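Side-chain contacts in Old Yellow Enzyme (Pichia, PDB 6AGZ), which probably uses its bound flavin mononucleotide to catalyse the asymmetric reduction of the carbon-carbon double bond in enone compounds: residues Val97-Val100 with His101-Gly104; Gln154-Thr157 with Leu158-Glu162; Gly191-Leu194 with Asp195-Ile198. One frame throughout, in Å; residues are numbered along the deposited sequence.

Interaction 1 (Val97-Val100 with His101-Gly104); sequences VEEV and HKKG
One helical turn apart, V97 and H101 lie side by side and point the same way. CB of H101 rests 3.6 Å from the carbonyl O of V97, the same oxygen that accepts the backbone bond from H101 N. With CG anti to its own carbonyl carbon (chi1 -75°), the imidazole turns back along the helix beside V97: H101 CG still faces that V97 oxygen at 3.5 Å, and H101 ND1 lies 3.6 Å from both V97 O and V97 CG1. CE1 of H101 then meets CG1 of V97 at 3.5 Å, the methyl approaching the ring obliquely. At the tip, NE2 is hydrogen-bonded to the carboxylate of D182, so the ring has a methyl of V97 beside its CE1-ND1 side and the D182 carboxylate at NE2. These residues lie on helix 87-102, the crossover helix of the beta-alpha-beta unit that joins barrel strands 63-70 and 106-112; the buried methyls of V97 and V100 pack on I107 of the second strand. G104 leaves the helix with a positive phi of 95° in a Schellman motif, where a beta carbon would jam against the carbonyl O of K103. On the side facing helix 47-57, the bend of E99 at chi2 (70°) brings its carboxylate back toward the two lysines of the last turn. Its OE2 forms a salt bridge of 3.2 Å with K103 NZ, although the place of that NZ is less sure, and OE2 is hydrogen-bonded to the hydroxyl of S54 as well. E99 OE1 takes a bond from a water at 2.9 Å, and the same water accepts from K102 NZ at 3.1 Å, bridging opposite charges that do not touch directly.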
loop_
_atom_site.group_PDB
_atom_site.type_symbol
_atom_site.label_atom_id
_atom_site.label_comp_id
_atom_site.label_asym_id
_atom_site.label_seq_id
_atom_site.Cartn_x
_atom_site.Cartn_y
_atom_site.Cartn_z
ATOM N N VAL A 97 18.376 28.170 -17.487
ATOM C CA VAL A 97 17.064 27.817 -18.026
ATOM C C VAL A 97 16.910 28.338 -19.447
ATOM O O VAL A 97 16.419 27.630 -20.335
ATOM C CB VAL A 97 15.948 28.354 -17.112
ATOM C CG1 VAL A 97 14.586 28.102 -17.732
ATOM C CG2 VAL A 97 16.030 27.711 -15.751
ATOM N N GLU A 98 17.324 29.585 -19.684
ATOM C CA GLU A 98 17.193 30.165 -21.017
ATOM C C GLU A 98 18.008 29.386 -22.039
ATOM O O GLU A 98 17.568 29.197 -23.181
ATOM C CB GLU A 98 17.615 31.634 -20.993
ATOM C CG GLU A 98 16.655 32.532 -20.231
ATOM C CD GLU A 98 17.159 33.954 -20.110
ATOM O OE1 GLU A 98 18.331 34.205 -20.462
ATOM O OE2 GLU A 98 16.383 34.823 -19.660
ATOM N N GLU A 99 19.196 28.915 -21.650
ATOM C CA GLU A 99 19.982 28.107 -22.578
ATOM C C GLU A 99 19.334 26.746 -22.816
ATOM O O GLU A 99 19.301 26.264 -23.954
ATOM C CB GLU A 99 21.409 27.940 -22.061
ATOM C CG GLU A 99 22.241 26.924 -22.836
ATOM C CD GLU A 99 22.610 27.387 -24.236
ATOM O OE1 GLU A 99 22.308 28.545 -24.594
ATOM O OE2 GLU A 99 23.210 26.585 -24.983
ATOM N N VAL A 100 18.815 26.115 -21.759
ATOM C CA VAL A 100 18.157 24.819 -21.917
ATOM C C VAL A 100 16.963 24.935 -22.860
ATOM O O VAL A 100 16.743 24.070 -23.717
ATOM C CB VAL A 100 17.744 24.257 -20.543
ATOM C CG1 VAL A 100 16.767 23.101 -20.706
ATOM C CG2 VAL A 100 18.973 23.806 -19.765
ATOM N N HIS A 101 16.180 26.007 -22.723
ATOM C CA HIS A 101 15.019 26.190 -23.590
ATOM C C HIS A 101 15.435 26.551 -25.010
ATOM O O HIS A 101 14.784 26.133 -25.976
ATOM C CB HIS A 101 14.095 27.261 -23.013
ATOM C CG HIS A 101 13.307 26.803 -21.826
ATOM N ND1 HIS A 101 12.833 27.672 -20.867
ATOM C CD2 HIS A 101 12.902 25.567 -21.448
ATOM C CE1 HIS A 101 12.173 26.991 -19.948
ATOM N NE2 HIS A 101 12.200 25.712 -20.276
ATOM N N LYS A 102 16.505 27.337 -25.158
ATOM C CA LYS A 102 17.028 27.625 -26.489
ATOM C C LYS A 102 17.437 26.340 -27.198
ATOM O O LYS A 102 17.250 26.199 -28.411
ATOM C CB LYS A 102 18.211 28.589 -26.387
ATOM C CG LYS A 102 18.778 29.053 -27.719
ATOM C CD LYS A 102 20.015 29.913 -27.506
ATOM C CE LYS A 102 20.665 30.291 -28.826
ATOM N NZ LYS A 102 21.988 30.947 -28.626
ATOM N N LYS A 103 17.977 25.383 -26.445
ATOM C CA LYS A 103 18.339 24.084 -26.989
ATOM C C LYS A 103 17.131 23.271 -27.438
ATOM O O LYS A 103 17.306 22.294 -28.175
ATOM C CB LYS A 103 19.135 23.302 -25.952
ATOM C CG LYS A 103 20.622 23.569 -25.969
ATOM C CD LYS A 103 21.202 23.378 -27.356
ATOM C CE LYS A 103 22.549 24.057 -27.479
ATOM N NZ LYS A 103 23.424 23.727 -26.321
ATOM N N GLY A 104 15.925 23.637 -27.018
ATOM C CA GLY A 104 14.731 22.887 -27.351
ATOM C C GLY A 104 14.299 21.867 -26.324
ATOM O O GLY A 104 13.432 21.041 -26.628
HETATM O O HOH W 1 23.588 28.689 -27.151
#

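Interaction 2 (Gln154-Thr157 with Leu158-Glu162); sequences QAMT and LEQIE
T157 and Q160 lean across each other at a slant, each side chain reaching for the other's backbone N-H. The hydroxyl OG1 of T157 sits between its own N and carbonyl carbon (chi1 66°), which aims it into the first turn, where it accepts from Q160 N at 3.1 Å. In return the extended Q160 chain runs back past the threonine, its CG 3.3 Å from T157 OG1, and its amide OE1 receives T157 N at 2.9 Å in a fairly straight bond (N-H...O 163°), the donor tilted a little from the carbonyl plane. This reciprocal pair is a capping box: T157 is the N-cap of helix 158-179, and two backbone N-H groups at the start of the helix gain side-chain acceptors. A water gives Q160 OE1 a second donor at 2.7 Å and also donates to A155 O, so the glutamine is tied to the end of strand 153-155, whose parallel partner is strand 130-132. M156 curls in beside the helix start. Its bend at chi3 (64°) carries the methyl CE against the backbone of Q160, 3.3 Å from Q160 O, and alongside I161, whose CG1 lies 3.8 Å from M156 CE. Beyond this turn M156 packs on L131, while its carbonyl O accepts from the guanidinium of R205.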
loop_
_atom_site.group_PDB
_atom_site.type_symbol
_atom_site.label_atom_id
_atom_site.label_comp_id
_atom_site.label_asym_id
_atom_site.label_seq_id
_atom_site.Cartn_x
_atom_site.Cartn_y
_atom_site.Cartn_z
ATOM N N GLN A 154 18.590 20.063 16.659
ATOM C CA GLN A 154 17.477 20.605 17.422
ATOM C C GLN A 154 16.166 20.205 16.764
ATOM O O GLN A 154 16.056 20.189 15.534
ATOM C CB GLN A 154 17.558 22.134 17.524
ATOM C CG GLN A 154 18.923 22.665 17.927
ATOM C CD GLN A 154 18.877 24.115 18.364
ATOM O OE1 GLN A 154 17.923 24.552 19.008
ATOM N NE2 GLN A 154 19.910 24.873 18.011
ATOM N N ALA A 155 15.177 19.876 17.591
ATOM C CA ALA A 155 13.832 19.649 17.084
ATOM C C ALA A 155 13.217 20.978 16.669
ATOM O O ALA A 155 13.233 21.947 17.435
ATOM C CB ALA A 155 12.969 18.964 18.143
ATOM N N MET A 156 12.687 21.026 15.449
ATOM C CA MET A 156 12.164 22.275 14.912
ATOM C C MET A 156 10.997 22.783 15.747
ATOM O O MET A 156 10.115 22.018 16.149
ATOM C CB MET A 156 11.720 22.087 13.461
ATOM C CG MET A 156 12.849 21.775 12.497
ATOM S SD MET A 156 12.285 21.736 10.786
ATOM C CE MET A 156 11.765 23.431 10.575
ATOM N N THR A 157 11.003 24.084 16.018
ATOM C CA THR A 157 9.859 24.728 16.635
ATOM C C THR A 157 8.751 24.914 15.603
ATOM O O THR A 157 8.946 24.719 14.400
ATOM C CB THR A 157 10.258 26.076 17.236
ATOM O OG1 THR A 157 10.638 26.973 16.186
ATOM C CG2 THR A 157 11.427 25.909 18.195
ATOM N N LEU A 158 7.564 25.287 16.087
ATOM C CA LEU A 158 6.474 25.620 15.175
ATOM C C LEU A 158 6.856 26.783 14.269
ATOM O O LEU A 158 6.547 26.780 13.070
ATOM C CB LEU A 158 5.209 25.947 15.969
ATOM C CG LEU A 158 4.298 24.772 16.325
ATOM C CD1 LEU A 158 3.356 25.148 17.456
ATOM C CD2 LEU A 158 3.514 24.330 15.101
ATOM N N GLU A 159 7.547 27.783 14.826
ATOM C CA GLU A 159 7.967 28.933 14.034
ATOM C C GLU A 159 8.934 28.523 12.931
ATOM O O GLU A 159 8.839 29.012 11.799
ATOM C CB GLU A 159 8.601 29.988 14.941
ATOM C CG GLU A 159 9.265 31.137 14.197
ATOM C CD GLU A 159 8.307 31.891 13.293
ATOM O OE1 GLU A 159 7.098 31.938 13.602
ATOM O OE2 GLU A 159 8.767 32.436 12.267
ATOM N N GLN A 160 9.874 27.627 13.239
ATOM C CA GLN A 160 10.818 27.178 12.222
ATOM C C GLN A 160 10.128 26.376 11.126
ATOM O O GLN A 160 10.561 26.412 9.968
ATOM C CB GLN A 160 11.935 26.358 12.870
ATOM C CG GLN A 160 12.868 27.183 13.745
ATOM C CD GLN A 160 13.847 26.332 14.531
ATOM O OE1 GLN A 160 13.504 25.256 15.016
ATOM N NE2 GLN A 160 15.078 26.816 14.659
ATOM N N ILE A 161 9.056 25.657 11.463
ATOM C CA ILE A 161 8.311 24.912 10.451
ATOM C C ILE A 161 7.544 25.870 9.547
ATOM O O ILE A 161 7.553 25.735 8.314
ATOM C CB ILE A 161 7.376 23.890 11.123
ATOM C CG1 ILE A 161 8.199 22.823 11.852
ATOM C CG2 ILE A 161 6.451 23.250 10.097
ATOM C CD1 ILE A 161 7.369 21.857 12.671
ATOM N N GLU A 162 6.867 26.853 10.147
ATOM C CA GLU A 162 6.213 27.899 9.363
ATOM C C GLU A 162 7.203 28.572 8.419
ATOM O O GLU A 162 6.919 28.773 7.230
ATOM C CB GLU A 162 5.581 28.929 10.300
ATOM C CG GLU A 162 4.397 28.407 11.092
ATOM C CD GLU A 162 3.176 28.184 10.224
ATOM O OE1 GLU A 162 2.768 29.130 9.517
ATOM O OE2 GLU A 162 2.630 27.062 10.239
HETATM O O HOH W 2 14.840 24.243 17.184
#

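Interaction 3 (Gly191-Leu194 with Asp195-Ile198); sequences GYLL and DQFI
G191 is gripped through both its backbone polar atoms by side chains of the following helix. Its N donates to D195 OD2 at 2.8 Å, meeting the carboxylate oxygen on the anti side, about 16° out of plane. Its carbonyl O accepts from Q196 NE2, also at 2.8 Å and nearly straight (N-H...O 164°), with the oxygen lying almost in the glutamine's amide plane. Q196 reaches back because CG stands anti to its own carbonyl carbon (chi1 -62°) and the chain is extended beyond it, passing 3.1 Å from Y192 O at CG. L193 crosses the glutamine at about a right angle, its CD1 3.9 Å from Q196 OE1, and runs alongside F197, where L193 CD1 lies 4.0 Å from ring atom CE1. The F197 ring turns its edge to L193 O, in the ring plane.

A second shell fixes these groups: S249 shares D195 OD2, Q199 binds OD1, and Q196 bonds through NE2 to L114 O and through OE1 to R116 N. Were the glutamine cut back to an alanine, the carbonyls of G191 and L114 and the N-H of R116 would probably lose their buried partner, allowing the loop before the helix to shift.

The side chain of Y192, the N-cap residue, comes within about 6 Å of the bound flavin mononucleotide, its ring edge-to-face with W112 of strand 106-112. Helix 193-198 is itself enclosed, with L194 and F197 against helix 218-231 and I198 wedged onto F262 and I265 of helix 258-274.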
loop_
_atom_site.group_PDB
_atom_site.type_symbol
_atom_site.label_atom_id
_atom_site.label_comp_id
_atom_site.label_asym_id
_atom_site.label_seq_id
_atom_site.Cartn_x
_atom_site.Cartn_y
_atom_site.Cartn_z
ATOM N N GLY A 191 15.993 10.404 3.097
ATOM C CA GLY A 191 16.349 10.774 4.453
ATOM C C GLY A 191 16.653 12.235 4.680
ATOM O O GLY A 191 17.253 12.578 5.702
ATOM N N TYR A 192 16.277 13.110 3.753
ATOM C CA TYR A 192 16.413 14.543 3.973
ATOM C C TYR A 192 15.182 15.028 4.742
ATOM O O TYR A 192 14.341 14.228 5.162
ATOM C CB TYR A 192 16.657 15.252 2.643
ATOM C CG TYR A 192 17.942 14.796 1.975
ATOM C CD1 TYR A 192 17.919 13.904 0.910
ATOM C CD2 TYR A 192 19.179 15.233 2.435
ATOM C CE1 TYR A 192 19.092 13.475 0.308
ATOM C CE2 TYR A 192 20.357 14.809 1.840
ATOM C CZ TYR A 192 20.307 13.931 0.779
ATOM O OH TYR A 192 21.474 13.506 0.184
ATOM N N LEU A 193 15.060 16.348 4.933
ATOM C CA LEU A 193 14.171 16.892 5.963
ATOM C C LEU A 193 12.750 16.342 5.863
ATOM O O LEU A 193 12.204 15.819 6.843
ATOM C CB LEU A 193 14.144 18.420 5.888
ATOM C CG LEU A 193 13.295 19.033 7.008
ATOM C CD1 LEU A 193 14.035 18.984 8.340
ATOM C CD2 LEU A 193 12.853 20.450 6.684
ATOM N N LEU A 194 12.130 16.465 4.690
ATOM C CA LEU A 194 10.739 16.043 4.555
ATOM C C LEU A 194 10.594 14.546 4.789
ATOM O O LEU A 194 9.659 14.100 5.469
ATOM C CB LEU A 194 10.204 16.431 3.180
ATOM C CG LEU A 194 10.457 17.877 2.755
ATOM C CD1 LEU A 194 9.588 18.202 1.576
ATOM C CD2 LEU A 194 10.195 18.857 3.885
ATOM N N ASP A 195 11.518 13.752 4.240
ATOM C CA ASP A 195 11.527 12.325 4.534
ATOM C C ASP A 195 11.684 12.082 6.029
ATOM O O ASP A 195 11.015 11.211 6.597
ATOM C CB ASP A 195 12.645 11.636 3.750
ATOM C CG ASP A 195 12.447 10.136 3.651
ATOM O OD1 ASP A 195 11.282 9.696 3.565
ATOM O OD2 ASP A 195 13.456 9.399 3.658
ATOM N N GLN A 196 12.556 12.855 6.686
ATOM C CA GLN A 196 12.707 12.743 8.135
ATOM C C GLN A 196 11.379 12.960 8.847
ATOM O O GLN A 196 11.074 12.275 9.831
ATOM C CB GLN A 196 13.750 13.740 8.639
ATOM C CG GLN A 196 15.145 13.519 8.092
ATOM C CD GLN A 196 16.025 14.744 8.239
ATOM O OE1 GLN A 196 15.828 15.562 9.138
ATOM N NE2 GLN A 196 17.000 14.882 7.347
ATOM N N PHE A 197 10.573 13.912 8.369
ATOM C CA PHE A 197 9.241 14.077 8.940
ATOM C C PHE A 197 8.344 12.888 8.622
ATOM O O PHE A 197 7.467 12.544 9.422
ATOM C CB PHE A 197 8.604 15.376 8.445
ATOM C CG PHE A 197 8.927 16.568 9.298
ATOM C CD1 PHE A 197 10.103 17.276 9.106
ATOM C CD2 PHE A 197 8.063 16.973 10.302
ATOM C CE1 PHE A 197 10.406 18.369 9.896
ATOM C CE2 PHE A 197 8.360 18.065 11.095
ATOM C CZ PHE A 197 9.535 18.764 10.892
ATOM N N ILE A 198 8.554 12.244 7.471
ATOM C CA ILE A 198 7.723 11.100 7.107
ATOM C C ILE A 198 8.105 9.856 7.907
ATOM O O ILE A 198 7.236 9.050 8.265
ATOM C CB ILE A 198 7.818 10.847 5.591
ATOM C CG1 ILE A 198 7.289 12.052 4.812
ATOM C CG2 ILE A 198 7.054 9.595 5.197
ATOM C CD1 ILE A 198 7.504 11.948 3.318
#

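In the fold
From the N terminus the three contacts come in series, each within one continuous run of chain, so none nests in or crosses another. Interaction 1 ends the helix between strands 63-70 and 106-112 of the eight-stranded TIM barrel. Interaction 2 opens helix 158-179, which leads to strand 183-187, and interaction 3 starts the short helix 193-198 after that strand. Interaction 1 stands apart, on the opposite side of the chain's centre, with its nearest atoms about 25 Å from interaction 2 and about 21 Å from interaction 3. The later two touch: M156 SD packs 4.0 Å from F197 CE1, and I161 CD1 also meets that ring, joining the strand-to-helix turn to helix 193-198.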